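Local coordinates for oxidoreductase, NAD-binding/iron-sulfur cluster-binding protein (Nitratireductor pacificus pht-3B, PDB 6ZXU) that is a catabolic reductive dehalogenase that holds cobalamin and two [4Fe-4S] clusters, the cofactors with which this family removes halogen from organohalides, at residues Tyr115-Ser120 against Ser449-Met454; Arg208-Ala213 against Gly221-Pro226; Glu381-Leu386 against Thr521-Ser526. All blocks are in the same frame, centred on the assembly; numbering follows the deposited sequence.

Contact 1: Tyr115-Ser120 against Ser449-Met454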
# COMPACT_ATOMS: atom_id res chain seq x y z
N TYR A 115 -5.82 -1.43 -12.57
CA TYR A 115 -6.64 -0.78 -11.59
C TYR A 115 -6.10 -1.09 -10.18
O TYR A 115 -6.10 -0.22 -9.33
CB TYR A 115 -8.13 -1.24 -11.70
CG TYR A 115 -8.85 -0.60 -12.87
CD1 TYR A 115 -8.89 0.77 -12.99
CD2 TYR A 115 -9.45 -1.34 -13.85
CE1 TYR A 115 -9.55 1.40 -14.02
CE2 TYR A 115 -10.09 -0.72 -14.90
CZ TYR A 115 -10.16 0.62 -14.99
OH TYR A 115 -10.83 1.26 -15.96
N PHE A 116 -5.63 -2.31 -9.95
CA PHE A 116 -4.95 -2.71 -8.71
C PHE A 116 -3.77 -1.77 -8.40
O PHE A 116 -3.56 -1.36 -7.23
CB PHE A 116 -4.53 -4.15 -8.80
CG PHE A 116 -3.66 -4.63 -7.67
CD1 PHE A 116 -4.21 -4.82 -6.38
CD2 PHE A 116 -2.35 -4.95 -7.86
CE1 PHE A 116 -3.46 -5.31 -5.35
CE2 PHE A 116 -1.54 -5.41 -6.80
CZ PHE A 116 -2.12 -5.59 -5.56
N LEU A 117 -3.07 -1.32 -9.43
CA LEU A 117 -1.93 -0.41 -9.29
C LEU A 117 -2.34 1.03 -9.32
O LEU A 117 -1.52 1.91 -9.41
CB LEU A 117 -0.90 -0.69 -10.38
CG LEU A 117 -0.31 -2.06 -10.41
CD1 LEU A 117 0.60 -2.22 -11.60
CD2 LEU A 117 0.50 -2.38 -9.17
N ASP A 118 -3.64 1.29 -9.23
CA ASP A 118 -4.19 2.62 -9.17
C ASP A 118 -4.11 3.42 -10.51
O ASP A 118 -4.05 4.64 -10.51
CB ASP A 118 -3.63 3.39 -7.98
CG ASP A 118 -3.82 2.65 -6.69
OD1 ASP A 118 -5.02 2.45 -6.31
OD2 ASP A 118 -2.80 2.19 -6.10
N ALA A 119 -4.23 2.74 -11.66
CA ALA A 119 -4.65 3.43 -12.86
C ALA A 119 -6.04 4.00 -12.64
O ALA A 119 -6.84 3.42 -11.95
CB ALA A 119 -4.68 2.47 -14.07
N SER A 120 -6.31 5.14 -13.24
CA SER A 120 -7.62 5.78 -13.17
C SER A 120 -8.61 5.21 -14.18
O SER A 120 -9.81 5.10 -13.90
CB SER A 120 -7.50 7.34 -13.38
OG SER A 120 -6.67 7.94 -12.36
N SER A 449 0.87 -6.95 -0.49
CA SER A 449 1.94 -6.34 0.36
C SER A 449 2.92 -5.52 -0.45
O SER A 449 3.24 -4.38 -0.10
CB SER A 449 2.72 -7.44 1.11
OG SER A 449 1.89 -8.09 2.02
N MET A 450 3.38 -6.07 -1.56
CA MET A 450 4.45 -5.43 -2.35
C MET A 450 3.98 -4.19 -3.06
O MET A 450 4.74 -3.24 -3.20
CB MET A 450 5.06 -6.42 -3.36
CG MET A 450 5.86 -7.56 -2.77
SD MET A 450 7.33 -6.97 -1.85
CE MET A 450 7.17 -7.92 -0.28
N ARG A 451 2.76 -4.22 -3.61
CA ARG A 451 2.21 -3.01 -4.19
C ARG A 451 2.27 -1.85 -3.19
O ARG A 451 2.73 -0.78 -3.49
CB ARG A 451 0.78 -3.21 -4.63
CG ARG A 451 0.07 -1.89 -4.99
CD ARG A 451 -1.42 -1.94 -5.03
NE ARG A 451 -2.02 -0.62 -4.93
CZ ARG A 451 -2.28 -0.01 -3.76
NH1 ARG A 451 -2.06 -0.66 -2.60
NH2 ARG A 451 -2.79 1.19 -3.72
N ALA A 452 1.84 -2.09 -1.97
CA ALA A 452 1.80 -1.04 -0.96
C ALA A 452 3.23 -0.62 -0.58
O ALA A 452 3.46 0.56 -0.37
CB ALA A 452 0.98 -1.53 0.23
N TYR A 453 4.12 -1.58 -0.45
CA TYR A 453 5.55 -1.33 -0.17
C TYR A 453 6.20 -0.50 -1.29
O TYR A 453 6.84 0.52 -1.01
CB TYR A 453 6.29 -2.61 -0.10
CG TYR A 453 6.14 -3.32 1.22
CD1 TYR A 453 5.97 -2.62 2.37
CD2 TYR A 453 6.29 -4.67 1.30
CE1 TYR A 453 5.91 -3.27 3.58
CE2 TYR A 453 6.19 -5.35 2.49
CZ TYR A 453 6.06 -4.65 3.65
OH TYR A 453 6.04 -5.31 4.91
N MET A 454 5.92 -0.87 -2.52
CA MET A 454 6.44 -0.16 -3.64
C MET A 454 5.90 1.24 -3.77
O MET A 454 6.67 2.21 -3.92
CB MET A 454 6.17 -0.98 -4.92
CG MET A 454 6.68 -0.38 -6.25
SD MET A 454 5.48 0.79 -6.87
CE MET A 454 3.85 -0.15 -6.92

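Contact 2: Arg208-Ala213 against Gly221-Pro226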
# COMPACT_ATOMS: atom_id res chain seq x y z
N ARG A 208 -2.61 8.97 -29.72
CA ARG A 208 -3.38 8.25 -30.69
C ARG A 208 -3.98 6.94 -30.12
O ARG A 208 -5.12 6.58 -30.40
CB ARG A 208 -2.48 7.93 -31.93
CG ARG A 208 -3.07 6.76 -32.75
CD ARG A 208 -2.32 6.48 -34.04
NE ARG A 208 -2.31 7.73 -34.77
CZ ARG A 208 -1.34 8.11 -35.58
NH1 ARG A 208 -0.31 7.29 -35.79
NH2 ARG A 208 -1.43 9.29 -36.18
N LEU A 209 -3.17 6.21 -29.39
CA LEU A 209 -3.61 4.97 -28.82
C LEU A 209 -4.69 5.23 -27.72
O LEU A 209 -5.56 4.38 -27.50
CB LEU A 209 -2.46 4.16 -28.21
CG LEU A 209 -1.38 3.65 -29.21
CD1 LEU A 209 -0.26 2.98 -28.48
CD2 LEU A 209 -1.99 2.70 -30.23
N ALA A 210 -4.57 6.34 -27.00
CA ALA A 210 -5.60 6.65 -25.99
C ALA A 210 -6.98 6.85 -26.62
O ALA A 210 -8.01 6.49 -26.02
CB ALA A 210 -5.22 7.89 -25.20
N VAL A 211 -7.00 7.48 -27.79
CA VAL A 211 -8.27 7.64 -28.53
C VAL A 211 -8.80 6.33 -29.08
O VAL A 211 -9.97 6.01 -28.90
CB VAL A 211 -8.14 8.67 -29.61
CG1 VAL A 211 -9.47 8.76 -30.36
CG2 VAL A 211 -7.78 10.01 -28.98
N ARG A 212 -7.92 5.52 -29.62
CA ARG A 212 -8.33 4.26 -30.22
C ARG A 212 -8.77 3.27 -29.14
O ARG A 212 -9.68 2.45 -29.33
CB ARG A 212 -7.18 3.66 -31.03
CG ARG A 212 -7.54 2.38 -31.76
CD ARG A 212 -6.35 1.73 -32.49
NE ARG A 212 -5.71 2.72 -33.33
CZ ARG A 212 -4.43 2.68 -33.70
NH1 ARG A 212 -3.94 3.66 -34.48
NH2 ARG A 212 -3.65 1.66 -33.32
N ALA A 213 -8.18 3.35 -27.96
CA ALA A 213 -8.56 2.41 -26.86
C ALA A 213 -9.75 2.91 -26.04
O ALA A 213 -10.21 2.20 -25.18
CB ALA A 213 -7.35 2.22 -25.89
N GLY A 221 -7.12 19.98 -30.15
CA GLY A 221 -5.82 19.32 -30.18
C GLY A 221 -5.29 18.77 -28.88
O GLY A 221 -4.10 18.42 -28.80
N VAL A 222 -6.14 18.74 -27.83
CA VAL A 222 -5.73 18.24 -26.50
C VAL A 222 -6.68 17.12 -26.14
O VAL A 222 -7.88 17.22 -26.38
CB VAL A 222 -5.80 19.34 -25.41
CG1 VAL A 222 -5.20 18.86 -24.12
CG2 VAL A 222 -5.04 20.58 -25.83
N LEU A 223 -6.15 16.05 -25.58
CA LEU A 223 -6.96 14.95 -25.09
C LEU A 223 -7.79 15.34 -23.88
O LEU A 223 -7.36 16.11 -23.05
CB LEU A 223 -6.09 13.80 -24.68
CG LEU A 223 -5.33 13.06 -25.76
CD1 LEU A 223 -4.51 12.00 -25.08
CD2 LEU A 223 -6.28 12.47 -26.79
N VAL A 224 -9.03 14.87 -23.89
CA VAL A 224 -10.02 15.10 -22.84
C VAL A 224 -10.63 13.76 -22.47
O VAL A 224 -11.13 13.05 -23.32
CB VAL A 224 -11.13 16.09 -23.26
CG1 VAL A 224 -12.16 16.21 -22.14
CG2 VAL A 224 -10.58 17.50 -23.50
N ALA A 225 -10.52 13.35 -21.22
CA ALA A 225 -11.06 12.03 -20.82
C ALA A 225 -12.28 12.24 -20.00
O ALA A 225 -12.29 13.12 -19.14
CB ALA A 225 -10.03 11.25 -20.00
N PRO A 226 -13.36 11.49 -20.29
CA PRO A 226 -14.52 11.54 -19.38
C PRO A 226 -14.06 11.24 -17.93
O PRO A 226 -13.18 10.40 -17.72
CB PRO A 226 -15.43 10.40 -19.89
CG PRO A 226 -14.51 9.47 -20.58
CD PRO A 226 -13.47 10.36 -21.22

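Contact 3: Glu381-Leu386 against Thr521-Ser526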
# COMPACT_ATOMS: atom_id res chain seq x y z
N GLU A 381 1.54 20.98 7.64
CA GLU A 381 0.49 20.99 6.65
C GLU A 381 1.04 20.83 5.24
O GLU A 381 0.39 20.20 4.42
CB GLU A 381 -0.30 22.32 6.71
CG GLU A 381 -1.06 22.60 7.97
CD GLU A 381 -1.81 23.98 7.92
OE1 GLU A 381 -2.77 24.08 8.71
OE2 GLU A 381 -1.46 24.91 7.07
N ALA A 382 2.20 21.41 4.94
CA ALA A 382 2.84 21.27 3.64
C ALA A 382 3.24 19.81 3.37
O ALA A 382 2.98 19.31 2.34
CB ALA A 382 4.06 22.19 3.49
N ILE A 383 3.83 19.17 4.35
CA ILE A 383 4.26 17.80 4.28
C ILE A 383 3.04 16.87 4.11
O ILE A 383 3.06 15.98 3.29
CB ILE A 383 5.08 17.45 5.54
CG1 ILE A 383 6.50 18.04 5.46
CG2 ILE A 383 5.20 15.94 5.74
CD1 ILE A 383 7.37 17.45 4.37
N LYS A 384 1.98 17.10 4.85
CA LYS A 384 0.76 16.37 4.66
C LYS A 384 0.15 16.55 3.26
O LYS A 384 -0.12 15.57 2.59
CB LYS A 384 -0.25 16.66 5.74
CG LYS A 384 0.22 16.26 7.10
CD LYS A 384 -0.83 16.55 8.15
CE LYS A 384 -0.36 16.12 9.51
NZ LYS A 384 -1.43 16.34 10.49
N ALA A 385 0.02 17.76 2.81
CA ALA A 385 -0.47 18.05 1.47
C ALA A 385 0.41 17.34 0.42
O ALA A 385 -0.13 16.77 -0.57
CB ALA A 385 -0.48 19.56 1.21
N LEU A 386 1.70 17.34 0.62
CA LEU A 386 2.62 16.72 -0.27
C LEU A 386 2.40 15.23 -0.32
O LEU A 386 2.27 14.63 -1.42
CB LEU A 386 4.04 17.06 0.12
CG LEU A 386 5.14 16.54 -0.74
CD1 LEU A 386 4.92 17.01 -2.17
CD2 LEU A 386 6.55 16.93 -0.28
N THR A 521 13.33 12.86 9.21
CA THR A 521 13.84 14.12 8.77
C THR A 521 14.16 15.04 9.93
O THR A 521 13.64 14.89 11.01
CB THR A 521 12.87 14.80 7.78
OG1 THR A 521 13.45 15.99 7.20
CG2 THR A 521 11.51 15.11 8.36
N ASP A 522 14.94 16.10 9.62
CA ASP A 522 15.14 17.24 10.54
C ASP A 522 14.26 18.45 10.26
O ASP A 522 14.26 19.40 11.06
CB ASP A 522 16.64 17.67 10.54
CG ASP A 522 17.52 16.63 11.18
OD1 ASP A 522 17.06 15.92 12.17
OD2 ASP A 522 18.68 16.51 10.66
N LEU A 523 13.44 18.44 9.20
CA LEU A 523 12.53 19.54 8.98
C LEU A 523 11.63 19.78 10.14
O LEU A 523 10.91 18.90 10.57
CB LEU A 523 11.69 19.30 7.75
CG LEU A 523 10.71 20.37 7.39
CD1 LEU A 523 11.47 21.58 6.85
CD2 LEU A 523 9.70 19.87 6.36
N PRO A 524 11.64 20.99 10.73
CA PRO A 524 10.76 21.25 11.91
C PRO A 524 9.29 21.25 11.58
O PRO A 524 8.87 21.99 10.68
CB PRO A 524 11.22 22.67 12.42
CG PRO A 524 12.60 22.78 11.90
CD PRO A 524 12.63 22.06 10.55
N MET A 525 8.53 20.40 12.30
CA MET A 525 7.11 20.22 12.04
C MET A 525 6.38 20.07 13.34
O MET A 525 6.93 19.42 14.22
CB MET A 525 6.90 18.95 11.20
CG MET A 525 7.51 18.97 9.84
SD MET A 525 7.51 17.40 8.92
CE MET A 525 8.58 16.42 9.96
N SER A 526 5.17 20.59 13.43
CA SER A 526 4.29 20.24 14.53
C SER A 526 3.88 18.74 14.46
O SER A 526 3.65 18.20 13.38
CB SER A 526 3.04 21.06 14.52
OG SER A 526 3.39 22.42 14.54
O HOH W 1 1.22 17.31 12.47

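Contact 1: Tyr115-Ser120 against Ser449-Met454
The Phe116 ring lies against the aliphatic part of Arg451, whose CD sits over one face, offset toward the rim, 3.8 Å from the ring centroid in a CH-pi contact. Phe116 CZ, nearest the arginine chain, touches both CB and CD. The chain of Arg451 runs extended from CG to NE with CG anti to the backbone N (chi1 169°), and this reach carries the guanidinium past the ring to Asp118. Ring and guanidinium planes are 54° apart, and CZ of Arg451 stands 5.9 Å from the Phe116 centroid, so any cation-pi attraction is weak at most. The charge is met by Asp118: Arg451 NH2 donates a hydrogen to Asp118 OD2 at 2.6 Å, in the guanidinium plane and on the syn lone pair, while a second, weak bond runs from Arg451 NE to the same OD2 at 3.1 Å. Asp118 is placed for this by the end of helix 103-116. It is the C-prime residue of a Schellman motif, with positive phi, its N bonded to Tyr115 O. Helix 445-469 thus docks an arginine on the C-terminal cap of another helix, where the carbonyl end would probably add to the pull on the cation. Leu117 CD2 packs beside Arg451 CG at 4.2 Å. Asp118 OD2 also pairs with Arg455, and Arg451 NH1 is hydrogen-bonded to Asp429 O, beside the cobalamin-binding Gln430. Ser449 and Tyr453 of the same helical segment touch cobalamin.

Contact 2: Arg208-Ala213 against Gly221-Pro226
With chi1 at -67°, Leu223 sets CG anti to its carbonyl carbon, and the chain then forks so that its two methyls meet different residues of helix 206-212. Val211 has CG2 likewise anti to the carbonyl carbon, beside the backbone N, and it is this branch that meets the leucine. Leu223 CD2 comes within 3.6 Å of Val211 CG2, the two side chains meeting at a slant. The other methyl, Leu223 CD1, lies 4.2 Å from Ala210 CB, whose CB bond points toward the strand. One leucine therefore spans two consecutive helix positions. The contact closes a short helix-to-hairpin connection: strand 222-224 pairs antiparallel with strand 217-219, and the chain folds back after helix 206-212 so that Leu223, on the second strand of the hairpin, points toward the helix. Leu234 of strand 232-239, in the four-stranded sheet, touches both Ala210 and Leu223, while Phe232 also reaches Leu223. Val54 of a loop touches Val211. Only methyl groups meet between the two segments, so the hold here is dispersion and the burial of apolar surface, with shape rather than polar direction fixing the fit.

Contact 3: Glu381-Leu386 against Thr521-Ser526
An ST turn at the end of strand 514-521 starts the loop that packs on helix 376-390, joining the exit of an inner strand of a four-stranded antiparallel sheet to that helix. Thr521 OG1 accepts a nearly straight bond from Leu523 N at 3.2 Å (178°). Leu523 and, farther along the loop, Met525 both direct their CB bonds toward the helix. Ile383 is the helix residue they grip. Its CG1, beside the backbone N and anti to the carbonyl carbon (chi1 -76°), meets Met525 SD at 3.7 Å and Leu523 CD2 at 3.8 Å. Leucine and isoleucine reach toward each other tip to tip, with Ile383 CD1 adding a second touch on the same leucine methyl, whereas the methionine chain crosses the isoleucine at about a right angle and presents its sulfur to the flank. Val424 of strand 422-429, Met463 of helix 445-469 and Trp163 also touch Ile383, so the contact is buried. With Ile383 cut back to an alanine, Leu523 CD2 and the sulfur of Met525 are likely to lose their main neighbour on the helix, opening a gap between helix and loop. Polar partners lie beside these apolar touches: Lys384 is paired with Asp528, and Pro524 O receives a hydrogen bond from Asn379. A water bridges the two segments, donating to Ser526 O at 2.7 Å and accepting a weak bond from Lys384 NZ at 3.4 Å.

Contact 1 lies nearest the middle of the molecule, its centre about 6 Å from that of the chain, and of the three it alone holds residues of the cobalamin pocket; the Arg451 side chain is about 11 Å from the cofactor. Contact 2 is peripheral, about 29 Å from the chain centre, and falls in sequence between the two segments of contact 1; their centres are about 24 Å apart. Contact 3, about 21 Å out, interleaves with contact 1 along the chain, about 25 Å from it between centres; helix 445-469 supplies Arg451 to contact 1 and, farther along, touches Ile383 of contact 3 through Met463. Contacts 2 and 3, in series, have centres about 37 Å apart.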